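Local structure of arginine decarboxylase, A207R protein (Paramecium bursaria Chlorella virus 1, 2NVA) at residues S285-F290 against G321-G326; L264-I269 against V345-W350. The protein decarboxylates arginine to agmatine using pyridoxal 5'-phosphate, as a member of the class-II ornithine/lysine/arginine decarboxylase family. All blocks are in the same frame, centred on the assembly; numbering follows the deposited sequence.

Both contacts are buried, yet they occupy different places in the fold. Contact 2 joins two strands of the mixed beta sheet, strands 262-274 and 344-347, and is built from backbone hydrogen bonds and apolar side chains. Contact 1 joins two loops that follow strands of that same sheet, beside the second subunit, and its chemistry turns polar where Tyr-287 and Asp-325 receive the guanidinium of the agmatine part of the PL2 adduct. The two meet at Gly-289 and Phe-290: Gly-289 O accepts a probable hydrogen bond from Trp-350 NE1 at 2.9 Å, while the Phe-290 ring packs against Leu-264, Phe-347 and Trp-350. Phe-290 and Gly-289 thus join the ligand-binding loops to the sheet.

Contact 1. Residues S285-F290 against G321-G326; sequences STYGGF and GCTCDG. With PL2 ((4-{[(4-{[amino(imino)methyl]amino}butyl)amino]methyl}-5-hydroxy-6-methylpyridin-3-yl)methyl dihydrogen phosphate), chain J.
Tyr-287 and Asp-325 meet at the guanidinium of the PL2 adduct's agmatine part, in a pocket between the subunits where the type I beta turn from Ser-285 to Gly-288 packs against the loop 321-326. This polar end is tightly packed. The Tyr-287 OH donates to Asp-325 OD2 at 2.7 Å, coming from above the carboxylate plane, and the two side chains cross at about a right angle with ring and carboxylate tilted 34° apart. Asp-325 CG stands anti to its backbone N (chi1 -165°), which brings it to 3.5 Å from the Tyr-287 OH. A tyrosine suits the spot because its rigid ring carries a hydroxyl that can both donate and accept: PL2 NH2 donates to Tyr-287 OH at 3.1 Å. Phe-361 meets the same ring edge-to-face.

Thr-323 uses both its branches farther back. Thr-323 OG1 lies near the plane of the Tyr-287 ring at its edge, 3.6 Å from Tyr-287 CD2, and is hydrogen-bonded to Asp-328; Thr-323 CG2 rests 3.6 Å from Ser-285 OG. The turn is tied at Ser-285 O, which Gly-288 N and Phe-290 N reach from opposite faces of its plane.

Toward the start of 321-326 the loops make close van der Waals contact: Gly-321 CA lies 3.9 Å from Ser-285 CA, and glycine suits the site because a side chain there would collide with Ser-285 CA. The packing is looser at Cys-322 SG, 4.1 Å from Ser-285 CB, and solvent reaches the partly exposed Gly-326. Lys-148 of the second subunit bonds to the carbonyl oxygens of Gly-321, Thr-323 and Asp-325, and that subunit holds the ligand's phosphopyridine part. The acidic Asp-325 probably complements the positive guanidinium: PL2 NE donates to its OD2 at 2.8 Å, with an N-H...O angle of 150°.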
loop_
_atom_site.group_PDB
_atom_site.type_symbol
_atom_site.label_atom_id
_atom_site.label_comp_id
_atom_site.label_asym_id
_atom_site.label_seq_id
_atom_site.Cartn_x
_atom_site.Cartn_y
_atom_site.Cartn_z
ATOM N N SER A 285 -8.329 -6.199 3.884
ATOM C CA SER A 285 -6.914 -6.497 4.106
ATOM C C SER A 285 -6.100 -5.247 4.424
ATOM O O SER A 285 -6.590 -4.126 4.256
ATOM C CB SER A 285 -6.317 -7.238 2.895
ATOM O OG SER A 285 -5.897 -6.328 1.883
ATOM N N THR A 286 -4.865 -5.461 4.886
ATOM C CA THR A 286 -3.917 -4.362 5.101
ATOM C C THR A 286 -3.518 -3.689 3.776
ATOM O O THR A 286 -3.026 -2.567 3.773
ATOM C CB THR A 286 -2.641 -4.825 5.823
ATOM O OG1 THR A 286 -2.005 -5.858 5.064
ATOM C CG2 THR A 286 -2.978 -5.344 7.205
ATOM N N TYR A 287 -3.756 -4.391 2.666
ATOM C CA TYR A 287 -3.576 -3.834 1.317
ATOM C C TYR A 287 -4.853 -3.186 0.780
ATOM O O TYR A 287 -4.866 -2.592 -0.314
ATOM C CB TYR A 287 -3.112 -4.936 0.367
ATOM C CG TYR A 287 -1.730 -5.462 0.680
ATOM C CD1 TYR A 287 -0.602 -4.724 0.351
ATOM C CD2 TYR A 287 -1.556 -6.683 1.335
ATOM C CE1 TYR A 287 0.680 -5.208 0.628
ATOM C CE2 TYR A 287 -0.275 -7.175 1.620
ATOM C CZ TYR A 287 0.834 -6.433 1.254
ATOM O OH TYR A 287 2.101 -6.913 1.529
ATOM N N GLY A 288 -5.930 -3.312 1.542
ATOM C CA GLY A 288 -7.194 -2.658 1.198
ATOM C C GLY A 288 -7.386 -1.473 2.115
ATOM O O GLY A 288 -6.680 -0.470 1.993
ATOM N N GLY A 289 -8.326 -1.597 3.046
ATOM C CA GLY A 289 -8.667 -0.500 3.953
ATOM C C GLY A 289 -7.874 -0.446 5.254
ATOM O O GLY A 289 -8.032 0.505 6.037
ATOM N N PHE A 290 -7.031 -1.447 5.485
ATOM C CA PHE A 290 -6.345 -1.581 6.779
ATOM C C PHE A 290 -4.848 -1.288 6.786
ATOM O O PHE A 290 -4.094 -1.869 7.587
ATOM C CB PHE A 290 -6.638 -2.954 7.406
ATOM C CG PHE A 290 -8.073 -3.108 7.853
ATOM C CD1 PHE A 290 -8.445 -2.819 9.165
ATOM C CD2 PHE A 290 -9.061 -3.490 6.950
ATOM C CE1 PHE A 290 -9.778 -2.936 9.564
ATOM C CE2 PHE A 290 -10.387 -3.623 7.351
ATOM C CZ PHE A 290 -10.742 -3.330 8.659
ATOM N N GLY A 321 -6.268 -10.665 6.946
ATOM C CA GLY A 321 -6.712 -10.057 5.697
ATOM C C GLY A 321 -6.813 -11.122 4.601
ATOM O O GLY A 321 -6.252 -12.213 4.739
ATOM N N CYS A 322 -7.475 -10.786 3.501
ATOM C CA CYS A 322 -7.771 -11.773 2.455
ATOM C C CYS A 322 -6.605 -12.098 1.522
ATOM O O CYS A 322 -6.714 -13.034 0.728
ATOM C CB CYS A 322 -9.001 -11.356 1.631
ATOM S SG CYS A 322 -8.887 -9.704 0.950
ATOM N N THR A 323 -5.502 -11.342 1.583
ATOM C CA THR A 323 -4.408 -11.562 0.612
ATOM C C THR A 323 -3.512 -12.753 0.965
ATOM O O THR A 323 -3.576 -13.299 2.078
ATOM C CB THR A 323 -3.496 -10.306 0.400
ATOM O OG1 THR A 323 -2.649 -10.117 1.541
ATOM C CG2 THR A 323 -4.338 -9.032 0.140
ATOM N N CYS A 324 -2.684 -13.126 -0.014
ATOM C CA CYS A 324 -1.654 -14.176 0.059
ATOM C C CYS A 324 -0.567 -13.964 1.121
ATOM O O CYS A 324 0.121 -14.911 1.525
ATOM C CB CYS A 324 -0.949 -14.265 -1.310
ATOM S SG CYS A 324 -0.242 -12.618 -1.875
ATOM N N ASP A 325 -0.401 -12.723 1.549
ATOM C CA ASP A 325 0.787 -12.291 2.291
ATOM C C ASP A 325 0.664 -12.500 3.795
ATOM O O ASP A 325 -0.379 -12.207 4.381
ATOM C CB ASP A 325 1.011 -10.803 1.980
ATOM C CG ASP A 325 2.365 -10.314 2.367
ATOM O OD1 ASP A 325 2.946 -10.736 3.399
ATOM O OD2 ASP A 325 2.894 -9.441 1.629
ATOM N N GLY A 326 1.737 -12.980 4.426
ATOM C CA GLY A 326 1.747 -13.192 5.877
ATOM C C GLY A 326 1.771 -11.909 6.702
ATOM O O GLY A 326 1.458 -11.927 7.897
HETATM N N1 PL2 J . 1.680 -18.985 -4.952
HETATM C C2 PL2 J . 1.086 -18.546 -3.831
HETATM C C2A PL2 J . -0.087 -19.361 -3.255
HETATM C C3 PL2 J . 1.558 -17.393 -3.199
HETATM O O3 PL2 J . 0.956 -16.978 -2.046
HETATM C C4 PL2 J . 2.649 -16.674 -3.751
HETATM C C4A PL2 J . 3.242 -15.383 -3.139
HETATM C C5 PL2 J . 3.215 -17.192 -4.942
HETATM C C6 PL2 J . 2.707 -18.351 -5.512
HETATM P P PL2 J . 6.809 -15.725 -5.587
HETATM N N PL2 J . 2.992 -15.256 -1.704
HETATM C CA PL2 J . 2.567 -13.866 -1.393
HETATM C CG PL2 J . 3.521 -11.550 -0.980
HETATM O OP2 PL2 J . 7.922 -15.331 -4.539
HETATM O OP3 PL2 J . 6.459 -14.370 -6.389
HETATM O OP1 PL2 J . 7.280 -16.754 -6.541
HETATM O OP4 PL2 J . 5.475 -16.154 -4.772
HETATM C C5M PL2 J . 4.411 -16.484 -5.600
HETATM C CB PL2 J . 3.607 -12.817 -1.858
HETATM C CD PL2 J . 4.636 -10.552 -1.335
HETATM N NE PL2 J . 4.248 -9.244 -0.773
HETATM C CZ PL2 J . 4.829 -8.094 -1.106
HETATM N NH2 PL2 J . 4.392 -6.949 -0.555
HETATM N NH1 PL2 J . 5.833 -8.062 -1.977
#

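Contact 2. Residues L264-I269 against V345-W350; sequences LATQVI and VYFPSW
Leu-264 and Phe-347 form a hydrogen-bonded pair of an antiparallel beta ladder in the mixed sheet of the beta domain that ODC-like decarboxylases carry beside their TIM barrel: Phe-347 N gives to Leu-264 O at 2.9 Å, and Leu-264 N returns a bond to Phe-347 O at 3.1 Å. Thr-266 and Val-345 repeat the pattern, the bond from Val-345 N to Thr-266 O being nearly straight at 174°. Between them lies the non-hydrogen-bonded pair Ala-265 and Tyr-346, where alanine's small side chain suits a CA-CA approach of 4.0 Å.

Side chains fill the face shared by Leu-264, Thr-266, Val-345 and Phe-347. The beta-branched Thr-266 and Val-345 lie side by side, their CG2 methyls 3.8 Å apart, and Thr-266 CG2 touches the edge of the Phe-347 ring at CE2, 3.7 Å away. Leu-264 CG is anti to the backbone N (chi1 179°); its CD2 methyl lies 3.6 Å from Trp-350 CD1.

Farther out, Thr-266 OG1 is hydrogen-bonded to Asn-283 OD1. The edge of strand 262-274 away from 344-347 pairs first with strand 18-22 (Ala-265 with Phe-19) and farther along with strand 277-282 (Ile-269 with Phe-281), while strand 344-347 pairs along its other side with strand 303-304.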
loop_
_atom_site.group_PDB
_atom_site.type_symbol
_atom_site.label_atom_id
_atom_site.label_comp_id
_atom_site.label_asym_id
_atom_site.label_seq_id
_atom_site.Cartn_x
_atom_site.Cartn_y
_atom_site.Cartn_z
ATOM N N LEU A 264 -16.073 0.873 8.773
ATOM C CA LEU A 264 -15.836 -0.078 7.679
ATOM C C LEU A 264 -16.396 -1.445 8.056
ATOM O O LEU A 264 -15.942 -2.047 9.005
ATOM C CB LEU A 264 -14.345 -0.177 7.345
ATOM C CG LEU A 264 -13.932 -1.155 6.230
ATOM C CD1 LEU A 264 -14.728 -0.968 4.936
ATOM C CD2 LEU A 264 -12.422 -1.003 5.961
ATOM N N ALA A 265 -17.387 -1.901 7.298
ATOM C CA ALA A 265 -18.027 -3.201 7.522
ATOM C C ALA A 265 -17.386 -4.257 6.624
ATOM O O ALA A 265 -17.153 -4.011 5.442
ATOM C CB ALA A 265 -19.516 -3.112 7.242
ATOM N N THR A 266 -17.081 -5.406 7.215
ATOM C CA THR A 266 -16.410 -6.484 6.504
ATOM C C THR A 266 -16.941 -7.834 6.992
ATOM O O THR A 266 -17.380 -7.965 8.143
ATOM C CB THR A 266 -14.860 -6.389 6.621
ATOM O OG1 THR A 266 -14.239 -7.445 5.886
ATOM C CG2 THR A 266 -14.380 -6.446 8.073
ATOM N N GLN A 267 -16.882 -8.826 6.106
ATOM C CA GLN A 267 -17.495 -10.124 6.378
ATOM C C GLN A 267 -16.445 -11.211 6.611
ATOM O O GLN A 267 -15.394 -11.207 5.967
ATOM C CB GLN A 267 -18.393 -10.531 5.194
ATOM C CG GLN A 267 -19.331 -11.691 5.492
ATOM C CD GLN A 267 -20.094 -12.155 4.256
ATOM O OE1 GLN A 267 -19.519 -12.316 3.189
ATOM N NE2 GLN A 267 -21.397 -12.377 4.406
ATOM N N VAL A 268 -16.748 -12.131 7.529
ATOM C CA VAL A 268 -15.958 -13.340 7.717
ATOM C C VAL A 268 -16.191 -14.260 6.515
ATOM O O VAL A 268 -17.314 -14.705 6.274
ATOM C CB VAL A 268 -16.350 -14.101 9.005
ATOM C CG1 VAL A 268 -15.498 -15.363 9.163
ATOM C CG2 VAL A 268 -16.219 -13.185 10.229
ATOM N N ILE A 269 -15.128 -14.503 5.762
ATOM C CA ILE A 269 -15.212 -15.328 4.567
ATOM C C ILE A 269 -14.520 -16.677 4.697
ATOM O O ILE A 269 -14.759 -17.563 3.882
ATOM C CB ILE A 269 -14.753 -14.558 3.278
ATOM C CG1 ILE A 269 -13.271 -14.180 3.320
ATOM C CG2 ILE A 269 -15.633 -13.327 3.038
ATOM C CD1 ILE A 269 -12.347 -15.290 2.802
ATOM N N VAL A 345 -18.935 -7.763 10.585
ATOM C CA VAL A 345 -18.490 -6.914 11.682
ATOM C C VAL A 345 -18.255 -5.521 11.120
ATOM O O VAL A 345 -18.175 -5.360 9.901
ATOM C CB VAL A 345 -17.184 -7.444 12.358
ATOM C CG1 VAL A 345 -17.371 -8.900 12.832
ATOM C CG2 VAL A 345 -15.986 -7.359 11.405
ATOM N N TYR A 346 -18.139 -4.521 11.989
ATOM C CA TYR A 346 -17.623 -3.249 11.516
ATOM C C TYR A 346 -16.555 -2.691 12.439
ATOM O O TYR A 346 -16.535 -2.970 13.632
ATOM C CB TYR A 346 -18.751 -2.239 11.255
ATOM C CG TYR A 346 -19.375 -1.649 12.496
ATOM C CD1 TYR A 346 -18.851 -0.491 13.090
ATOM C CD2 TYR A 346 -20.508 -2.228 13.065
ATOM C CE1 TYR A 346 -19.417 0.051 14.228
ATOM C CE2 TYR A 346 -21.091 -1.674 14.203
ATOM C CZ TYR A 346 -20.533 -0.548 14.779
ATOM O OH TYR A 346 -21.111 -0.011 15.910
ATOM N N PHE A 347 -15.669 -1.888 11.854
ATOM C CA PHE A 347 -14.616 -1.212 12.592
ATOM C C PHE A 347 -14.968 0.261 12.715
ATOM O O PHE A 347 -15.105 0.960 11.693
ATOM C CB PHE A 347 -13.277 -1.387 11.869
ATOM C CG PHE A 347 -12.749 -2.792 11.927
ATOM C CD1 PHE A 347 -11.850 -3.163 12.921
ATOM C CD2 PHE A 347 -13.178 -3.755 11.005
ATOM C CE1 PHE A 347 -11.356 -4.467 12.990
ATOM C CE2 PHE A 347 -12.691 -5.068 11.063
ATOM C CZ PHE A 347 -11.778 -5.423 12.072
ATOM N N PRO A 348 -15.154 0.729 13.964
ATOM C CA PRO A 348 -15.525 2.126 14.196
ATOM C C PRO A 348 -14.405 3.090 13.800
ATOM O O PRO A 348 -13.252 2.692 13.791
ATOM C CB PRO A 348 -15.750 2.194 15.720
ATOM C CG PRO A 348 -15.906 0.765 16.172
ATOM C CD PRO A 348 -15.060 -0.048 15.221
ATOM N N SER A 349 -14.768 4.341 13.501
ATOM C CA SER A 349 -13.799 5.429 13.297
ATOM C C SER A 349 -12.733 5.049 12.278
ATOM O O SER A 349 -11.530 5.115 12.542
ATOM C CB SER A 349 -13.184 5.872 14.635
ATOM O OG SER A 349 -14.217 6.309 15.535
ATOM N N TRP A 350 -13.207 4.651 11.100
ATOM C CA TRP A 350 -12.315 4.114 10.075
ATOM C C TRP A 350 -12.280 5.008 8.828
ATOM O O TRP A 350 -12.345 4.518 7.698
ATOM C CB TRP A 350 -12.684 2.657 9.721
ATOM C CG TRP A 350 -11.453 1.870 9.404
ATOM C CD1 TRP A 350 -11.036 1.425 8.180
ATOM C CD2 TRP A 350 -10.445 1.492 10.336
ATOM N NE1 TRP A 350 -9.821 0.772 8.299
ATOM C CE2 TRP A 350 -9.442 0.799 9.616
ATOM C CE3 TRP A 350 -10.291 1.672 11.728
ATOM C CZ2 TRP A 350 -8.281 0.297 10.232
ATOM C CZ3 TRP A 350 -9.142 1.152 12.349
ATOM C CH2 TRP A 350 -8.156 0.473 11.596
#